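Local coordinates for beta-galacturonidase (PDB 6NCW), which is a family 2 glycoside hydrolase that binds galacturonate and probably releases terminal beta-linked hexuronic acids, galacturonic acid in particular, from their conjugates, at residues S185-G191 with L232-R238; D249-R254 with N366-I370. Residue numbers count along the deposited sequence, not the author numbering.

Contact 1 (S185-G191 with L232-R238)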
ATOM      1  N   SER A 185     -57.842  10.347 -27.141  1.00 42.59           N
ATOM      2  CA  SER A 185     -57.326  11.557 -26.524  1.00 41.71           C
ATOM      3  C   SER A 185     -56.212  11.193 -25.545  1.00 46.46           C
ATOM      4  O   SER A 185     -56.041  10.028 -25.166  1.00 41.24           O
ATOM      5  CB  SER A 185     -58.440  12.352 -25.824  1.00 38.52           C
ATOM      6  OG  SER A 185     -58.863  11.729 -24.616  1.00 39.36           O
ATOM      7  N   VAL A 186     -55.435  12.200 -25.152  1.00 42.97           N
ATOM      8  CA  VAL A 186     -54.435  12.051 -24.105  1.00 36.23           C
ATOM      9  C   VAL A 186     -54.722  13.084 -23.027  1.00 34.83           C
ATOM     10  O   VAL A 186     -54.817  14.283 -23.317  1.00 35.47           O
ATOM     11  CB  VAL A 186     -53.006  12.195 -24.653  1.00 36.87           C
ATOM     12  CG1 VAL A 186     -52.015  12.305 -23.507  1.00 35.69           C
ATOM     13  CG2 VAL A 186     -52.673  11.001 -25.507  1.00 37.22           C
ATOM     14  N   GLU A 187     -54.872  12.616 -21.787  1.00 32.84           N
ATOM     15  CA  GLU A 187     -55.108  13.477 -20.638  1.00 37.50           C
ATOM     16  C   GLU A 187     -53.820  13.628 -19.827  1.00 35.40           C
ATOM     17  O   GLU A 187     -53.202  12.631 -19.443  1.00 35.16           O
ATOM     18  CB  GLU A 187     -56.225  12.913 -19.756  1.00 34.50           C
ATOM     19  CG  GLU A 187     -56.480  13.765 -18.521  1.00 43.67           C
ATOM     20  CD  GLU A 187     -57.692  13.330 -17.715  1.00 55.72           C
ATOM     21  OE1 GLU A 187     -58.160  14.134 -16.871  1.00 48.82           O
ATOM     22  OE2 GLU A 187     -58.169  12.189 -17.921  1.00 59.79           O
ATOM     23  N   VAL A 188     -53.447  14.873 -19.533  1.00 36.17           N
ATOM     24  CA  VAL A 188     -52.141  15.201 -18.959  1.00 31.80           C
ATOM     25  C   VAL A 188     -52.359  15.915 -17.633  1.00 37.29           C
ATOM     26  O   VAL A 188     -53.032  16.956 -17.582  1.00 39.62           O
ATOM     27  CB  VAL A 188     -51.299  16.076 -19.904  1.00 31.73           C
ATOM     28  CG1 VAL A 188     -49.983  16.467 -19.232  1.00 35.20           C
ATOM     29  CG2 VAL A 188     -51.035  15.371 -21.210  1.00 25.77           C
ATOM     30  N   GLU A 189     -51.787  15.364 -16.565  1.00 31.20           N
ATOM     31  CA  GLU A 189     -51.808  15.985 -15.250  1.00 34.72           C
ATOM     32  C   GLU A 189     -50.387  16.155 -14.734  1.00 36.44           C
ATOM     33  O   GLU A 189     -49.527  15.295 -14.962  1.00 35.50           O
ATOM     34  CB  GLU A 189     -52.632  15.159 -14.265  1.00 39.01           C
ATOM     35  CG  GLU A 189     -54.062  14.912 -14.750  1.00 44.54           C
ATOM     36  CD  GLU A 189     -55.035  14.570 -13.629  1.00 56.14           C
ATOM     37  OE1 GLU A 189     -56.263  14.763 -13.828  1.00 64.03           O
ATOM     38  OE2 GLU A 189     -54.576  14.113 -12.554  1.00 57.62           O
ATOM     39  N   ILE A 190     -50.143  17.265 -14.042  1.00 33.34           N
ATOM     40  CA  ILE A 190     -48.847  17.551 -13.438  1.00 39.20           C
ATOM     41  C   ILE A 190     -49.068  17.700 -11.940  1.00 38.84           C
ATOM     42  O   ILE A 190     -49.695  18.666 -11.491  1.00 40.59           O
ATOM     43  CB  ILE A 190     -48.191  18.808 -14.028  1.00 33.91           C
ATOM     44  CG1 ILE A 190     -48.060  18.674 -15.540  1.00 31.80           C
ATOM     45  CG2 ILE A 190     -46.830  19.044 -13.388  1.00 37.04           C
ATOM     46  CD1 ILE A 190     -47.542  19.912 -16.198  1.00 33.62           C
ATOM     47  N   GLY A 191     -48.553  16.749 -11.169  1.00 38.72           N
ATOM     48  CA  GLY A 191     -48.735  16.768  -9.730  1.00 40.37           C
ATOM     49  C   GLY A 191     -50.188  16.785  -9.306  1.00 46.76           C
ATOM     50  O   GLY A 191     -50.545  17.488  -8.352  1.00 47.17           O
ATOM     51  N   LEU A 232     -44.665  14.798 -10.556  1.00 29.34           N
ATOM     52  CA  LEU A 232     -44.974  13.761 -11.528  1.00 33.26           C
ATOM     53  C   LEU A 232     -45.893  14.332 -12.601  1.00 37.58           C
ATOM     54  O   LEU A 232     -46.905  14.969 -12.289  1.00 36.91           O
ATOM     55  CB  LEU A 232     -45.630  12.559 -10.851  1.00 32.83           C
ATOM     56  CG  LEU A 232     -44.817  11.912  -9.732  1.00 34.99           C
ATOM     57  CD1 LEU A 232     -45.704  11.062  -8.853  1.00 28.73           C
ATOM     58  CD2 LEU A 232     -43.707  11.081 -10.342  1.00 32.64           C
ATOM     59  N   ILE A 233     -45.533  14.129 -13.865  1.00 33.87           N
ATOM     60  CA  ILE A 233     -46.398  14.453 -14.988  1.00 29.21           C
ATOM     61  C   ILE A 233     -46.942  13.140 -15.521  1.00 33.36           C
ATOM     62  O   ILE A 233     -46.184  12.187 -15.743  1.00 29.34           O
ATOM     63  CB  ILE A 233     -45.676  15.278 -16.077  1.00 28.89           C
ATOM     64  CG1 ILE A 233     -46.635  15.636 -17.206  1.00 29.05           C
ATOM     65  CG2 ILE A 233     -44.444  14.557 -16.646  1.00 27.74           C
ATOM     66  CD1 ILE A 233     -46.087  16.684 -18.160  1.00 30.70           C
ATOM     67  N   THR A 234     -48.266  13.066 -15.668  1.00 33.06           N
ATOM     68  CA  THR A 234     -48.937  11.845 -16.097  1.00 32.55           C
ATOM     69  C   THR A 234     -49.689  12.081 -17.400  1.00 35.74           C
ATOM     70  O   THR A 234     -50.410  13.075 -17.543  1.00 32.10           O
ATOM     71  CB  THR A 234     -49.900  11.343 -15.020  1.00 36.67           C
ATOM     72  OG1 THR A 234     -49.197  11.238 -13.776  1.00 40.68           O
ATOM     73  CG2 THR A 234     -50.437   9.975 -15.399  1.00 36.27           C
ATOM     74  N   ALA A 235     -49.533  11.161 -18.340  1.00 31.92           N
ATOM     75  CA  ALA A 235     -50.298  11.185 -19.575  1.00 37.01           C
ATOM     76  C   ALA A 235     -51.037   9.862 -19.709  1.00 37.25           C
ATOM     77  O   ALA A 235     -50.409   8.797 -19.725  1.00 39.11           O
ATOM     78  CB  ALA A 235     -49.393  11.434 -20.783  1.00 32.55           C
ATOM     79  N   VAL A 236     -52.366   9.923 -19.803  1.00 36.53           N
ATOM     80  CA  VAL A 236     -53.190   8.730 -19.991  1.00 36.44           C
ATOM     81  C   VAL A 236     -53.806   8.792 -21.385  1.00 34.66           C
ATOM     82  O   VAL A 236     -54.509   9.751 -21.723  1.00 37.43           O
ATOM     83  CB  VAL A 236     -54.258   8.594 -18.895  1.00 36.71           C
ATOM     84  CG1 VAL A 236     -55.121   7.347 -19.134  1.00 36.83           C
ATOM     85  CG2 VAL A 236     -53.591   8.517 -17.523  1.00 31.39           C
ATOM     86  N   LEU A 237     -53.496   7.795 -22.207  1.00 31.65           N
ATOM     87  CA  LEU A 237     -54.088   7.650 -23.525  1.00 37.93           C
ATOM     88  C   LEU A 237     -55.376   6.838 -23.412  1.00 44.62           C
ATOM     89  O   LEU A 237     -55.383   5.759 -22.806  1.00 41.23           O
ATOM     90  CB  LEU A 237     -53.110   6.966 -24.477  1.00 39.23           C
ATOM     91  CG  LEU A 237     -53.613   6.577 -25.873  1.00 42.16           C
ATOM     92  CD1 LEU A 237     -53.811   7.778 -26.779  1.00 34.33           C
ATOM     93  CD2 LEU A 237     -52.649   5.579 -26.516  1.00 41.10           C
ATOM     94  N   ARG A 238     -56.463   7.374 -23.976  1.00 46.24           N
ATOM     95  CA  ARG A 238     -57.751   6.689 -24.048  1.00 45.75           C
ATOM     96  C   ARG A 238     -58.181   6.576 -25.501  1.00 47.61           C
ATOM     97  O   ARG A 238     -58.235   7.582 -26.213  1.00 42.68           O
ATOM     98  CB  ARG A 238     -58.827   7.428 -23.253  1.00 47.22           C
ATOM     99  CG  ARG A 238     -58.631   7.343 -21.755  1.00 48.02           C
ATOM    100  CD  ARG A 238     -59.607   8.241 -21.014  1.00 66.88           C
ATOM    101  NE  ARG A 238     -59.156   8.491 -19.645  1.00 73.30           N
ATOM    102  CZ  ARG A 238     -59.496   7.747 -18.598  1.00 67.58           C
ATOM    103  NH1 ARG A 238     -60.307   6.705 -18.755  1.00 65.65           N
ATOM    104  NH2 ARG A 238     -59.029   8.050 -17.394  1.00 63.21           N
TER

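Contact 2 (D249-R254 with N366-I370)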
ATOM      1  N   ASP A 249     -43.658  10.679 -15.920  1.00 31.51           N
ATOM      2  CA  ASP A 249     -42.296  11.192 -15.829  1.00 30.17           C
ATOM      3  C   ASP A 249     -42.206  12.170 -14.663  1.00 31.01           C
ATOM      4  O   ASP A 249     -43.171  12.311 -13.907  1.00 32.39           O
ATOM      5  CB  ASP A 249     -41.878  11.845 -17.154  1.00 27.82           C
ATOM      6  CG  ASP A 249     -40.400  11.589 -17.497  1.00 36.46           C
ATOM      7  OD1 ASP A 249     -39.530  11.779 -16.608  1.00 29.20           O
ATOM      8  OD2 ASP A 249     -40.117  11.198 -18.652  1.00 37.89           O
ATOM      9  N   ARG A 250     -41.066  12.834 -14.484  1.00 32.30           N
ATOM     10  CA  ARG A 250     -40.920  13.844 -13.437  1.00 30.00           C
ATOM     11  C   ARG A 250     -40.342  15.126 -14.007  1.00 27.62           C
ATOM     12  O   ARG A 250     -39.457  15.090 -14.865  1.00 30.96           O
ATOM     13  CB  ARG A 250     -40.023  13.376 -12.300  1.00 29.10           C
ATOM     14  CG  ARG A 250     -40.745  12.636 -11.216  1.00 31.94           C
ATOM     15  CD  ARG A 250     -39.943  12.603  -9.941  1.00 29.30           C
ATOM     16  NE  ARG A 250     -38.549  12.263 -10.218  1.00 33.54           N
ATOM     17  CZ  ARG A 250     -37.714  11.741  -9.326  1.00 27.93           C
ATOM     18  NH1 ARG A 250     -38.125  11.476  -8.091  1.00 31.58           N
ATOM     19  NH2 ARG A 250     -36.469  11.481  -9.672  1.00 28.30           N
ATOM     20  N   VAL A 251     -40.821  16.260 -13.498  1.00 26.25           N
ATOM     21  CA  VAL A 251     -40.404  17.566 -13.983  1.00 25.39           C
ATOM     22  C   VAL A 251     -40.055  18.438 -12.789  1.00 24.57           C
ATOM     23  O   VAL A 251     -40.428  18.157 -11.647  1.00 24.37           O
ATOM     24  CB  VAL A 251     -41.485  18.259 -14.856  1.00 23.71           C
ATOM     25  CG1 VAL A 251     -41.907  17.363 -16.016  1.00 25.80           C
ATOM     26  CG2 VAL A 251     -42.683  18.652 -14.014  1.00 25.02           C
ATOM     27  N   GLY A 252     -39.284  19.477 -13.075  1.00 25.10           N
ATOM     28  CA  GLY A 252     -39.072  20.563 -12.136  1.00 25.22           C
ATOM     29  C   GLY A 252     -39.174  21.873 -12.889  1.00 24.65           C
ATOM     30  O   GLY A 252     -38.861  21.951 -14.078  1.00 28.50           O
ATOM     31  N   PHE A 253     -39.667  22.893 -12.198  1.00 21.54           N
ATOM     32  CA  PHE A 253     -39.885  24.215 -12.792  1.00 26.63           C
ATOM     33  C   PHE A 253     -38.645  25.064 -12.523  1.00 24.54           C
ATOM     34  O   PHE A 253     -38.492  25.640 -11.443  1.00 25.09           O
ATOM     35  CB  PHE A 253     -41.148  24.871 -12.222  1.00 26.97           C
ATOM     36  CG  PHE A 253     -42.446  24.306 -12.778  1.00 28.87           C
ATOM     37  CD1 PHE A 253     -43.121  24.956 -13.806  1.00 29.80           C
ATOM     38  CD2 PHE A 253     -42.994  23.131 -12.264  1.00 29.25           C
ATOM     39  CE1 PHE A 253     -44.316  24.437 -14.321  1.00 31.20           C
ATOM     40  CE2 PHE A 253     -44.180  22.605 -12.780  1.00 26.99           C
ATOM     41  CZ  PHE A 253     -44.840  23.261 -13.809  1.00 31.20           C
ATOM     42  N   ARG A 254     -37.737  25.124 -13.495  1.00 27.03           N
ATOM     43  CA  ARG A 254     -36.586  26.010 -13.406  1.00 26.04           C
ATOM     44  C   ARG A 254     -36.265  26.540 -14.791  1.00 27.01           C
ATOM     45  O   ARG A 254     -36.525  25.882 -15.800  1.00 27.00           O
ATOM     46  CB  ARG A 254     -35.351  25.305 -12.808  1.00 29.34           C
ATOM     47  CG  ARG A 254     -34.932  24.013 -13.530  1.00 29.42           C
ATOM     48  CD  ARG A 254     -33.815  24.291 -14.478  1.00 28.69           C
ATOM     49  NE  ARG A 254     -33.469  23.163 -15.339  1.00 27.08           N
ATOM     50  CZ  ARG A 254     -33.862  23.037 -16.601  1.00 30.08           C
ATOM     51  NH1 ARG A 254     -34.649  23.952 -17.153  1.00 29.27           N
ATOM     52  NH2 ARG A 254     -33.456  22.000 -17.316  1.00 27.71           N
ATOM     53  N   ASN A 366     -36.613  15.677 -19.748  1.00 21.81           N
ATOM     54  CA  ASN A 366     -37.377  16.198 -18.624  1.00 20.99           C
ATOM     55  C   ASN A 366     -36.563  16.440 -17.365  1.00 26.83           C
ATOM     56  O   ASN A 366     -37.111  17.006 -16.414  1.00 24.52           O
ATOM     57  CB  ASN A 366     -38.531  15.244 -18.281  1.00 26.19           C
ATOM     58  CG  ASN A 366     -39.590  15.204 -19.369  1.00 26.27           C
ATOM     59  OD1 ASN A 366     -39.934  16.236 -19.937  1.00 23.81           O
ATOM     60  ND2 ASN A 366     -40.093  14.013 -19.675  1.00 27.80           N
ATOM     61  N   HIS A 367     -35.307  16.000 -17.312  1.00 23.90           N
ATOM     62  CA  HIS A 367     -34.543  16.056 -16.060  1.00 23.77           C
ATOM     63  C   HIS A 367     -34.214  17.495 -15.703  1.00 22.47           C
ATOM     64  O   HIS A 367     -33.436  18.132 -16.421  1.00 22.52           O
ATOM     65  CB  HIS A 367     -33.252  15.225 -16.163  1.00 20.52           C
ATOM     66  CG  HIS A 367     -33.486  13.746 -16.102  1.00 23.61           C
ATOM     67  ND1 HIS A 367     -33.665  13.066 -14.913  1.00 26.01           N
ATOM     68  CD2 HIS A 367     -33.599  12.821 -17.082  1.00 24.83           C
ATOM     69  CE1 HIS A 367     -33.880  11.786 -15.167  1.00 23.92           C
ATOM     70  NE2 HIS A 367     -33.844  11.612 -16.476  1.00 25.69           N
ATOM     71  N   PRO A 368     -34.784  18.057 -14.637  1.00 25.61           N
ATOM     72  CA  PRO A 368     -34.431  19.439 -14.280  1.00 21.37           C
ATOM     73  C   PRO A 368     -32.961  19.618 -13.947  1.00 21.69           C
ATOM     74  O   PRO A 368     -32.440  20.735 -14.075  1.00 22.38           O
ATOM     75  CB  PRO A 368     -35.320  19.718 -13.063  1.00 18.56           C
ATOM     76  CG  PRO A 368     -35.550  18.331 -12.461  1.00 22.24           C
ATOM     77  CD  PRO A 368     -35.703  17.445 -13.661  1.00 23.14           C
ATOM     78  N   SER A 369     -32.270  18.563 -13.509  1.00 20.14           N
ATOM     79  CA  SER A 369     -30.857  18.715 -13.155  1.00 20.29           C
ATOM     80  C   SER A 369     -30.013  19.078 -14.365  1.00 18.76           C
ATOM     81  O   SER A 369     -29.028  19.820 -14.243  1.00 19.42           O
ATOM     82  CB  SER A 369     -30.327  17.433 -12.517  1.00 19.46           C
ATOM     83  OG  SER A 369     -30.437  16.348 -13.426  1.00 23.03           O
ATOM     84  N   ILE A 370     -30.376  18.570 -15.539  1.00 18.73           N
ATOM     85  CA  ILE A 370     -29.587  18.819 -16.739  1.00 16.47           C
ATOM     86  C   ILE A 370     -29.789  20.273 -17.138  1.00 22.05           C
ATOM     87  O   ILE A 370     -30.890  20.656 -17.539  1.00 19.35           O
ATOM     88  CB  ILE A 370     -29.982  17.885 -17.875  1.00 17.90           C
ATOM     89  CG1 ILE A 370     -29.694  16.420 -17.506  1.00 19.35           C
ATOM     90  CG2 ILE A 370     -29.202  18.268 -19.118  1.00 20.12           C
ATOM     91  CD1 ILE A 370     -30.363  15.451 -18.466  1.00 18.13           C
TER
HETATM   92  O   HOH W   1     -38.452  19.391 -16.097  1.00 25.13           O

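Contact 1 (S185-G191 with L232-R238)
Parts of strands 182-190 and 227-238, residues 185-190 and 232-238, pair side by side as antiparallel neighbours in the immunoglobulin-like beta-sandwich domain. Their axes approach to 4.5 Å at 162°, and the register S185-R238 to I190-I233 runs without a bulge. Hydrogen-bonded pairs carry two backbone bonds each: E187 N to V236 O and V236 N to E187 O both measure 2.9 Å, T234 N to E189 O 2.7 Å. Past the last pair, G191 N still reaches L232 O at 2.7 Å, where positive phi favours glycine.

The faces differ. V186, V188, I190, I233, A235 and L237 form the buried one, with V186 CG2 3.6 Å from L237 CD1 and I190 CG1 3.7 Å from I233 CG1; I172 and F157 of strands 165-176 and 150-162 cover it. S185, E187, E189, T234, V236 and R238 line the more exposed face, where E187 OE2 stays 4.2 Å from R238 NE, beyond a salt bridge. One apolar face packed against a second layer is characteristic of a beta-sandwich.

Contact 2 (D249-R254 with N366-I370)
At this buried domain junction, segment 249-254 of the immunoglobulin-like sandwich, on strand 245-251 and continuing beyond it, meets the loop that joins helix 349-364 to strand 370-374 of the TIM barrel. No beta ladder forms: R250 O and N366 O, two acceptors, lie 3.4 Å apart, and 339 Å² is buried in all.

Direct polar contacts lie toward both ends. The CA-to-CB bond of R254 points toward the loop, and R254 NE donates to P368 O at 2.9 Å (159°), while R254 NH2 makes a weak bond to I370 O, also 2.9 Å (129°). The type I turn H367-I370, closed by I370 N to H367 O at 3.2 Å, brings both carbonyls within reach of one guanidinium. At the other end N366 ND2 bonds weakly to D249 OD2 at 3.0 Å; the same amide group binds backbone I155 O and F157 N of strand 150-162, while D249 OD1 accepts R250 N at 2.8 Å.

Between them a water bridges the backbones, accepting from G252 N at 3.1 Å and donating to N366 O at 2.8 Å.

P368 packs against G252 and R254, with R254 CG 4.3 Å from P368 CB. An ideal CB on G252 would clash, 3.0 Å from P368 CB, so the close approach requires glycine.

R250 instead forms a salt bridge with E325 of helix 317-326. Three of the four direct or water-mediated polar links end on loop carbonyls, so this polar part reads the loop's backbone, while N366 and P368 supply most of the loop's covered surface.

How the contacts relate
Contact 1 and the 249-251 part of contact 2 lie in one sheet: strands 227-238 and 245-251 are neighbours in it, and I233 O lies 2.9 Å from D249 N, a probable hydrogen bond. The contact centres are 16 Å apart. I233 CG2 packs 3.8 Å from V251 CG1, and L232 CD2 3.5 Å from R250 CG. Contact 1 stays within the sandwich domain, about 26 Å from the chain's centre, and is partly buried; contact 2 is buried, about 14 Å from that centre, and crosses to the barrel. Regular backbone pairing with an apolar face gives way to side-chain bonds, mostly to backbone carbonyls, and a bridging water; buried area falls from 583 to 339 Å².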